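Local coordinates for protein O-succinylhomoserine sulfhydrylase (Mycobacterium tuberculosis, PDB 3NDN) that probably catalyses the pyridoxal-phosphate-dependent formation of L-homocysteine from O-succinyl-L-homoserine and hydrogen sulfide in methionine biosynthesis, at residues A[84-89]-A[272-277]; A[366-369]-A[373-376]; A[115-120]-A[139-144]. One frame throughout, in Å; residues are numbered along the deposited sequence.

Contact 1. Residues A[84-89]-A[272-277]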
loop_
_atom_site.group_PDB
_atom_site.type_symbol
_atom_site.label_atom_id
_atom_site.label_comp_id
_atom_site.label_asym_id
_atom_site.label_seq_id
_atom_site.Cartn_x
_atom_site.Cartn_y
_atom_site.Cartn_z
ATOM N N SER A 84 6.822 -10.790 11.693
ATOM C CA SER A 84 7.311 -12.131 12.074
ATOM C C SER A 84 7.564 -13.071 10.877
ATOM O O SER A 84 8.489 -13.893 10.923
ATOM C CB SER A 84 6.334 -12.818 13.058
ATOM O OG SER A 84 6.342 -12.164 14.316
ATOM N N VAL A 85 6.738 -12.965 9.825
ATOM C CA VAL A 85 6.903 -13.789 8.627
ATOM C C VAL A 85 8.207 -13.392 7.892
ATOM O O VAL A 85 8.963 -14.275 7.480
ATOM C CB VAL A 85 5.666 -13.691 7.660
ATOM C CG1 VAL A 85 5.904 -14.462 6.355
ATOM C CG2 VAL A 85 4.368 -14.192 8.353
ATOM N N PHE A 86 8.493 -12.084 7.788
ATOM C CA PHE A 86 9.767 -11.618 7.169
ATOM C C PHE A 86 10.993 -12.135 7.969
ATOM O O PHE A 86 11.961 -12.641 7.369
ATOM C CB PHE A 86 9.842 -10.065 7.067
ATOM C CG PHE A 86 11.230 -9.544 6.783
ATOM C CD1 PHE A 86 11.810 -9.721 5.533
ATOM C CD2 PHE A 86 11.976 -8.898 7.792
ATOM C CE1 PHE A 86 13.102 -9.266 5.273
ATOM C CE2 PHE A 86 13.262 -8.447 7.544
ATOM C CZ PHE A 86 13.839 -8.632 6.289
ATOM N N GLU A 87 10.941 -11.969 9.292
ATOM C CA GLU A 87 12.027 -12.384 10.221
ATOM C C GLU A 87 12.310 -13.889 10.087
ATOM O O GLU A 87 13.475 -14.306 9.990
ATOM C CB GLU A 87 11.678 -12.064 11.679
ATOM C CG GLU A 87 11.772 -10.578 12.093
ATOM C CD GLU A 87 11.137 -10.265 13.458
ATOM O OE1 GLU A 87 10.327 -11.093 13.959
ATOM O OE2 GLU A 87 11.435 -9.173 14.043
ATOM N N GLU A 88 11.254 -14.696 10.075
ATOM C CA GLU A 88 11.436 -16.156 10.027
ATOM C C GLU A 88 11.889 -16.678 8.670
ATOM O O GLU A 88 12.715 -17.605 8.591
ATOM C CB GLU A 88 10.184 -16.880 10.532
ATOM C CG GLU A 88 10.275 -18.414 10.504
ATOM C CD GLU A 88 11.060 -19.015 11.666
ATOM O OE1 GLU A 88 11.619 -18.250 12.506
ATOM O OE2 GLU A 88 11.104 -20.277 11.738
ATOM N N ARG A 89 11.363 -16.098 7.588
ATOM C CA ARG A 89 11.812 -16.457 6.239
ATOM C C ARG A 89 13.314 -16.179 6.039
ATOM O O ARG A 89 14.046 -17.039 5.530
ATOM C CB ARG A 89 10.942 -15.762 5.154
ATOM C CG ARG A 89 11.247 -16.185 3.698
ATOM C CD ARG A 89 10.122 -15.722 2.726
ATOM N NE ARG A 89 8.863 -16.432 2.990
ATOM C CZ ARG A 89 7.724 -16.269 2.305
ATOM N NH1 ARG A 89 6.649 -16.985 2.641
ATOM N NH2 ARG A 89 7.645 -15.389 1.305
ATOM N N LYS A 272 8.087 -10.757 0.214
ATOM C CA LYS A 272 7.742 -11.185 -1.124
ATOM C C LYS A 272 9.019 -11.066 -1.995
ATOM O O LYS A 272 9.225 -11.868 -2.890
ATOM C CB LYS A 272 6.585 -10.345 -1.708
ATOM C CG LYS A 272 5.231 -10.478 -0.955
ATOM C CD LYS A 272 4.703 -11.939 -0.904
ATOM C CE LYS A 272 4.035 -12.354 -2.203
ATOM N NZ LYS A 272 3.537 -13.782 -2.158
ATOM N N GLY A 273 9.884 -10.102 -1.689
ATOM C CA GLY A 273 11.200 -10.016 -2.408
ATOM C C GLY A 273 12.075 -11.252 -2.165
ATOM O O GLY A 273 12.856 -11.672 -3.039
ATOM N N LEU A 274 11.946 -11.841 -0.980
ATOM C CA LEU A 274 12.771 -13.007 -0.612
ATOM C C LEU A 274 12.417 -14.249 -1.468
ATOM O O LEU A 274 13.245 -15.147 -1.655
ATOM C CB LEU A 274 12.644 -13.311 0.880
ATOM C CG LEU A 274 13.388 -12.394 1.878
ATOM C CD1 LEU A 274 12.984 -12.796 3.301
ATOM C CD2 LEU A 274 14.924 -12.456 1.700
ATOM N N GLU A 275 11.213 -14.269 -2.027
ATOM C CA GLU A 275 10.778 -15.403 -2.898
ATOM C C GLU A 275 11.599 -15.520 -4.188
ATOM O O GLU A 275 11.825 -16.629 -4.686
ATOM C CB GLU A 275 9.307 -15.299 -3.254
ATOM C CG GLU A 275 8.357 -15.373 -2.032
ATOM C CD GLU A 275 6.879 -15.314 -2.381
ATOM O OE1 GLU A 275 6.512 -15.388 -3.589
ATOM O OE2 GLU A 275 6.060 -15.226 -1.425
ATOM N N THR A 276 12.017 -14.382 -4.737
ATOM C CA THR A 276 12.799 -14.358 -5.997
ATOM C C THR A 276 14.310 -14.119 -5.834
ATOM O O THR A 276 15.053 -14.022 -6.846
ATOM C CB THR A 276 12.250 -13.299 -7.005
ATOM O OG1 THR A 276 12.263 -12.008 -6.384
ATOM C CG2 THR A 276 10.833 -13.633 -7.465
ATOM N N LEU A 277 14.791 -14.050 -4.596
ATOM C CA LEU A 277 16.208 -13.712 -4.346
ATOM C C LEU A 277 17.181 -14.660 -5.056
ATOM O O LEU A 277 18.137 -14.207 -5.723
ATOM C CB LEU A 277 16.519 -13.631 -2.834
ATOM C CG LEU A 277 17.897 -13.153 -2.301
ATOM C CD1 LEU A 277 18.218 -11.711 -2.675
ATOM C CD2 LEU A 277 17.970 -13.317 -0.796
#
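Arg89 and Leu274 mark the closest backbone approach, CA to CA 7.7 Å, where a turn of helix 81-94 lies beside residues 272-277, which continue from helix 264-273. Between them the two side chains run antiparallel, each alongside the other. The CD1 methyl of Leu274 rests on the aliphatic part of Arg89, 3.8 Å from Arg89 CG, and Arg89 CD lies 3.9 Å from Leu274 CB. That same methyl also reaches the ring of Phe86, which it meets obliquely, with Leu274 CD1 4.0 Å from Phe86 CD1. Beyond CG the Arg89 chain bends at chi3 (-67°), which carries the guanidinium past the leucine to Glu275. There NH2 of Arg89 forms a salt bridge with OE2 of Glu275 at 3.2 Å, rather bent at 138°, on the anti lone pair of the carboxylate oxygen; OE2 lies near the guanidinium edge but tilted from its plane. Lys272 NZ makes a second salt bridge to Glu275 OE2 at 3.0 Å on the syn side, so within the chain this oxygen joins two basic groups, and Lys364 of the second subunit is a third partner. Arg89 and Lys272 each form a salt bridge with Glu46 as well, while Glu275 OE1 bonds Gln232 of the second subunit. Around this, Phe86 packs on Leu270 of helix 264-273 and Ala101 of strand 98-102, and Leu274 touches Ile229, two residues beyond Lys227, the predicted cofactor lysine.

Contact 2. Residues A[366-369]-A[373-376]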
loop_
_atom_site.group_PDB
_atom_site.type_symbol
_atom_site.label_atom_id
_atom_site.label_comp_id
_atom_site.label_asym_id
_atom_site.label_seq_id
_atom_site.Cartn_x
_atom_site.Cartn_y
_atom_site.Cartn_z
ATOM N N LEU A 366 23.169 0.581 -12.537
ATOM C CA LEU A 366 23.558 1.935 -12.088
ATOM C C LEU A 366 25.096 2.151 -12.109
ATOM O O LEU A 366 25.869 1.191 -11.947
ATOM C CB LEU A 366 23.033 2.200 -10.675
ATOM C CG LEU A 366 21.591 1.850 -10.292
ATOM C CD1 LEU A 366 21.405 1.946 -8.806
ATOM C CD2 LEU A 366 20.585 2.758 -11.005
ATOM N N VAL A 367 25.529 3.412 -12.281
ATOM C CA VAL A 367 26.961 3.780 -12.328
ATOM C C VAL A 367 27.273 4.990 -11.420
ATOM O O VAL A 367 26.478 5.929 -11.343
ATOM C CB VAL A 367 27.468 4.008 -13.795
ATOM C CG1 VAL A 367 26.786 5.217 -14.471
ATOM C CG2 VAL A 367 28.979 4.166 -13.846
ATOM N N THR A 368 28.407 4.940 -10.723
ATOM C CA THR A 368 28.832 6.068 -9.874
ATOM C C THR A 368 30.359 6.340 -9.908
ATOM O O THR A 368 31.155 5.447 -10.228
ATOM C CB THR A 368 28.295 5.906 -8.418
ATOM O OG1 THR A 368 28.339 7.168 -7.749
ATOM C CG2 THR A 368 29.122 4.884 -7.622
ATOM N N HIS A 369 30.756 7.575 -9.559
ATOM C CA HIS A 369 32.169 7.972 -9.453
ATOM C C HIS A 369 32.512 8.143 -7.968
ATOM O O HIS A 369 32.170 9.177 -7.374
ATOM C CB HIS A 369 32.390 9.302 -10.208
ATOM C CG HIS A 369 33.803 9.806 -10.190
ATOM N ND1 HIS A 369 34.186 10.927 -9.481
ATOM C CD2 HIS A 369 34.917 9.368 -10.827
ATOM C CE1 HIS A 369 35.477 11.143 -9.663
ATOM N NE2 HIS A 369 35.941 10.216 -10.482
ATOM N N THR A 373 31.585 11.059 -4.792
ATOM C CA THR A 373 30.315 10.632 -4.175
ATOM C C THR A 373 30.524 9.631 -3.016
ATOM O O THR A 373 30.666 10.039 -1.866
ATOM C CB THR A 373 29.350 9.999 -5.208
ATOM O OG1 THR A 373 29.979 8.863 -5.815
ATOM C CG2 THR A 373 28.942 10.994 -6.286
ATOM N N THR A 374 30.534 8.327 -3.329
ATOM C CA THR A 374 30.770 7.238 -2.349
ATOM C C THR A 374 31.759 7.635 -1.238
ATOM O O THR A 374 31.444 7.516 -0.051
ATOM C CB THR A 374 31.277 5.929 -3.049
ATOM O OG1 THR A 374 30.513 5.675 -4.236
ATOM C CG2 THR A 374 31.172 4.708 -2.126
ATOM N N HIS A 375 32.934 8.131 -1.634
ATOM C CA HIS A 375 34.024 8.435 -0.700
ATOM C C HIS A 375 34.452 9.905 -0.714
ATOM O O HIS A 375 35.647 10.215 -0.719
ATOM C CB HIS A 375 35.230 7.524 -0.989
ATOM C CG HIS A 375 35.091 6.146 -0.423
ATOM N ND1 HIS A 375 33.980 5.361 -0.640
ATOM C CD2 HIS A 375 35.925 5.410 0.348
ATOM C CE1 HIS A 375 34.128 4.206 -0.016
ATOM N NE2 HIS A 375 35.303 4.207 0.585
ATOM N N ARG A 376 33.471 10.804 -0.700
ATOM C CA ARG A 376 33.734 12.245 -0.744
ATOM C C ARG A 376 34.347 12.794 0.553
ATOM O O ARG A 376 35.286 13.601 0.514
ATOM C CB ARG A 376 32.442 13.009 -1.066
ATOM C CG ARG A 376 32.618 14.520 -1.038
ATOM C CD ARG A 376 31.299 15.280 -0.937
ATOM N NE ARG A 376 31.528 16.659 -0.508
ATOM C CZ ARG A 376 32.128 17.598 -1.244
ATOM N NH1 ARG A 376 32.567 17.327 -2.472
ATOM N NH2 ARG A 376 32.291 18.820 -0.750
#
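This is a short-range polar contact in which the end of strand 366-368 and the residue after it meet the loop leading to helix 379-385, the two segments separated by only three residues. Thr373 is its centre. Its hydroxyl OG1 donates to the backbone carbonyl of His369, with 2.7 Å between Thr373 OG1 and His369 O. The donor approaches from well above the carbonyl plane, 64° out of it, at a C=O...donor angle of 114°, so it does not follow a lone pair. What puts the hydroxyl there is chi1 of 59°, which sets OG1 between the backbone N and the carbonyl carbon of Thr373. The hydroxyls of Thr368 and Thr373 lie 3.1 Å apart, OG1 to OG1, a hydrogen bond that is not settled, since Thr368 OG1 also makes a weak one to Asn358. Thr374 adds a lighter touch, its OG1 lying 3.7 Å from CG2 of Thr368, while its own hydrogen bond goes to Asn358. Residues 373 to 376 form a type I beta turn, closed by Arg376 N on Thr373 O at 3.1 Å, which turns the chain toward helix 379-385. The His369 ring bonds Thr372 and the carbonyl of Asp390 and meets Phe345 edge-to-face, against helix 340-350. Strand 392-396 flanks 366-368 in the C-terminal sheet, its Arg394 touching Thr368 and Thr374, and Phe66 of the third subunit packs on Thr373.

Contact 3. Residues A[115-120]-A[139-144]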
loop_
_atom_site.group_PDB
_atom_site.type_symbol
_atom_site.label_atom_id
_atom_site.label_comp_id
_atom_site.label_asym_id
_atom_site.label_seq_id
_atom_site.Cartn_x
_atom_site.Cartn_y
_atom_site.Cartn_z
ATOM N N ALA A 115 24.197 -3.157 21.359
ATOM C CA ALA A 115 23.807 -4.279 22.206
ATOM C C ALA A 115 25.003 -4.940 22.909
ATOM O O ALA A 115 24.833 -5.565 23.955
ATOM C CB ALA A 115 23.089 -5.326 21.355
ATOM N N LEU A 116 26.182 -4.843 22.294
ATOM C CA LEU A 116 27.411 -5.477 22.807
ATOM C C LEU A 116 28.312 -4.490 23.564
ATOM O O LEU A 116 29.234 -4.908 24.296
ATOM C CB LEU A 116 28.206 -6.106 21.650
ATOM C CG LEU A 116 27.593 -7.283 20.858
ATOM C CD1 LEU A 116 28.383 -7.544 19.574
ATOM C CD2 LEU A 116 27.534 -8.553 21.712
ATOM N N LEU A 117 28.058 -3.193 23.383
ATOM C CA LEU A 117 29.025 -2.152 23.774
ATOM C C LEU A 117 28.462 -0.973 24.591
ATOM O O LEU A 117 27.826 -0.060 24.044
ATOM C CB LEU A 117 29.762 -1.613 22.536
ATOM C CG LEU A 117 30.571 -2.553 21.637
ATOM C CD1 LEU A 117 30.811 -1.891 20.298
ATOM C CD2 LEU A 117 31.916 -2.958 22.297
ATOM N N GLY A 118 28.725 -0.994 25.898
ATOM C CA GLY A 118 28.444 0.156 26.776
ATOM C C GLY A 118 29.696 0.986 27.062
ATOM O O GLY A 118 30.782 0.703 26.531
ATOM N N ALA A 119 29.542 2.032 27.871
ATOM C CA ALA A 119 30.690 2.838 28.301
ATOM C C ALA A 119 31.780 1.935 28.877
ATOM O O ALA A 119 31.513 1.114 29.752
ATOM C CB ALA A 119 30.252 3.906 29.326
ATOM N N GLY A 120 32.994 2.056 28.344
ATOM C CA GLY A 120 34.145 1.288 28.861
ATOM C C GLY A 120 34.480 -0.005 28.130
ATOM O O GLY A 120 35.581 -0.544 28.285
ATOM N N GLU A 139 33.008 7.843 15.711
ATOM C CA GLU A 139 32.491 9.062 16.354
ATOM C C GLU A 139 31.307 8.869 17.308
ATOM O O GLU A 139 31.333 9.376 18.438
ATOM C CB GLU A 139 32.128 10.123 15.309
ATOM C CG GLU A 139 33.299 10.591 14.425
ATOM C CD GLU A 139 32.853 11.541 13.317
ATOM O OE1 GLU A 139 31.843 12.248 13.495
ATOM O OE2 GLU A 139 33.519 11.592 12.260
ATOM N N ILE A 140 30.260 8.175 16.852
ATOM C CA ILE A 140 29.024 8.071 17.643
ATOM C C ILE A 140 29.185 7.202 18.897
ATOM O O ILE A 140 28.791 7.615 19.988
ATOM C CB ILE A 140 27.803 7.631 16.774
ATOM C CG1 ILE A 140 27.501 8.702 15.713
ATOM C CG2 ILE A 140 26.564 7.363 17.661
ATOM C CD1 ILE A 140 26.410 8.318 14.677
ATOM N N LEU A 141 29.757 6.009 18.755
ATOM C CA LEU A 141 29.954 5.147 19.915
ATOM C C LEU A 141 31.048 5.650 20.910
ATOM O O LEU A 141 30.844 5.574 22.122
ATOM C CB LEU A 141 30.162 3.677 19.500
ATOM C CG LEU A 141 28.887 2.953 19.031
ATOM C CD1 LEU A 141 29.198 1.590 18.407
ATOM C CD2 LEU A 141 27.872 2.804 20.171
ATOM N N PRO A 142 32.191 6.159 20.405
ATOM C CA PRO A 142 33.156 6.756 21.354
ATOM C C PRO A 142 32.628 7.978 22.140
ATOM O O PRO A 142 33.074 8.211 23.269
ATOM C CB PRO A 142 34.342 7.129 20.454
ATOM C CG PRO A 142 34.283 6.083 19.333
ATOM C CD PRO A 142 32.783 6.018 19.061
ATOM N N ARG A 143 31.674 8.730 21.579
ATOM C CA ARG A 143 31.037 9.852 22.314
ATOM C C ARG A 143 30.273 9.325 23.546
ATOM O O ARG A 143 30.116 10.033 24.550
ATOM C CB ARG A 143 30.119 10.685 21.389
ATOM C CG ARG A 143 29.363 11.853 22.062
ATOM C CD ARG A 143 28.596 12.687 21.023
ATOM N NE ARG A 143 27.640 13.650 21.585
ATOM C CZ ARG A 143 26.340 13.408 21.771
ATOM N NH1 ARG A 143 25.831 12.212 21.482
ATOM N NH2 ARG A 143 25.544 14.359 22.263
ATOM N N TRP A 144 29.841 8.070 23.465
ATOM C CA TRP A 144 29.147 7.386 24.558
ATOM C C TRP A 144 30.072 6.414 25.344
ATOM O O TRP A 144 29.596 5.481 26.014
ATOM C CB TRP A 144 27.870 6.688 24.033
ATOM C CG TRP A 144 26.701 7.651 23.775
ATOM C CD1 TRP A 144 26.347 8.743 24.538
ATOM C CD2 TRP A 144 25.735 7.585 22.704
ATOM N NE1 TRP A 144 25.225 9.360 23.999
ATOM C CE2 TRP A 144 24.835 8.673 22.878
ATOM C CE3 TRP A 144 25.549 6.722 21.610
ATOM C CZ2 TRP A 144 23.769 8.923 21.991
ATOM C CZ3 TRP A 144 24.489 6.968 20.733
ATOM C CH2 TRP A 144 23.612 8.058 20.930
#
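Leu117 and Leu141 each turn CG opposite their own carbonyl carbon (chi1 -59° and -74°), and with both CA-CB bonds aimed across the gap the branched ends meet methyl to methyl, Leu117 CD1 to Leu141 CD1 at 4.3 Å. The backbones behind them are 8.3 Å apart, CA of Leu117 to CA of Leu141, so it is the leucine tips that bridge the space. Farther along, the chains themselves close in: CA of Ala119 and CA of Trp144 come within 6.1 Å. Here the carbonyl of Trp144 comes up against Ala119, its O 3.7 Å from both CA and CB of that residue, while the indole of Trp144 points elsewhere. Just past this point Gly120 and Gly145 join by a backbone hydrogen bond. The helix is kinked at Pro142, whose nitrogen has no bond to the turn before. Leu141 is further packed by Phe110 and Leu113 of helix 105-114, and both leucines touch Val146, which sets the pair where that helix, the loop after it and helix 131-143 come together. The indole of Trp144 has its polar partner on the third subunit: NE1 bonds the carbonyl of Leu117 of that subunit, the reverse bond is made as well, and the two Trp144 rings meet with planes about 20° apart. With no hydrogen bond between the two segments themselves, methyl packing and van der Waals contact join them, whereas the N-H of the Trp144 indole is used in a bond between subunits, consistent with a part in holding the tetramer together.

In the fold
From the N terminus, residues 84-89 of helix 81-94 come first, and their partner 272-277 follows only after the seven-stranded sheet has been laid down, so contact 1 closes a long loop around most of the cofactor-binding domain. Contact 3 lies wholly within that loop, joining the turn before strand 122-126 to the end of helix 131-143 near the sheet's edge strand 147-151. Contact 2 comes later, in series with both, and closes only a short loop of three residues at the end of strand 366-368 in the five-stranded C-terminal sheet. No two contacts touch; their centres are 30 to 32 Å apart. Contact 1 faces the second subunit, contacts 2 and 3 the third.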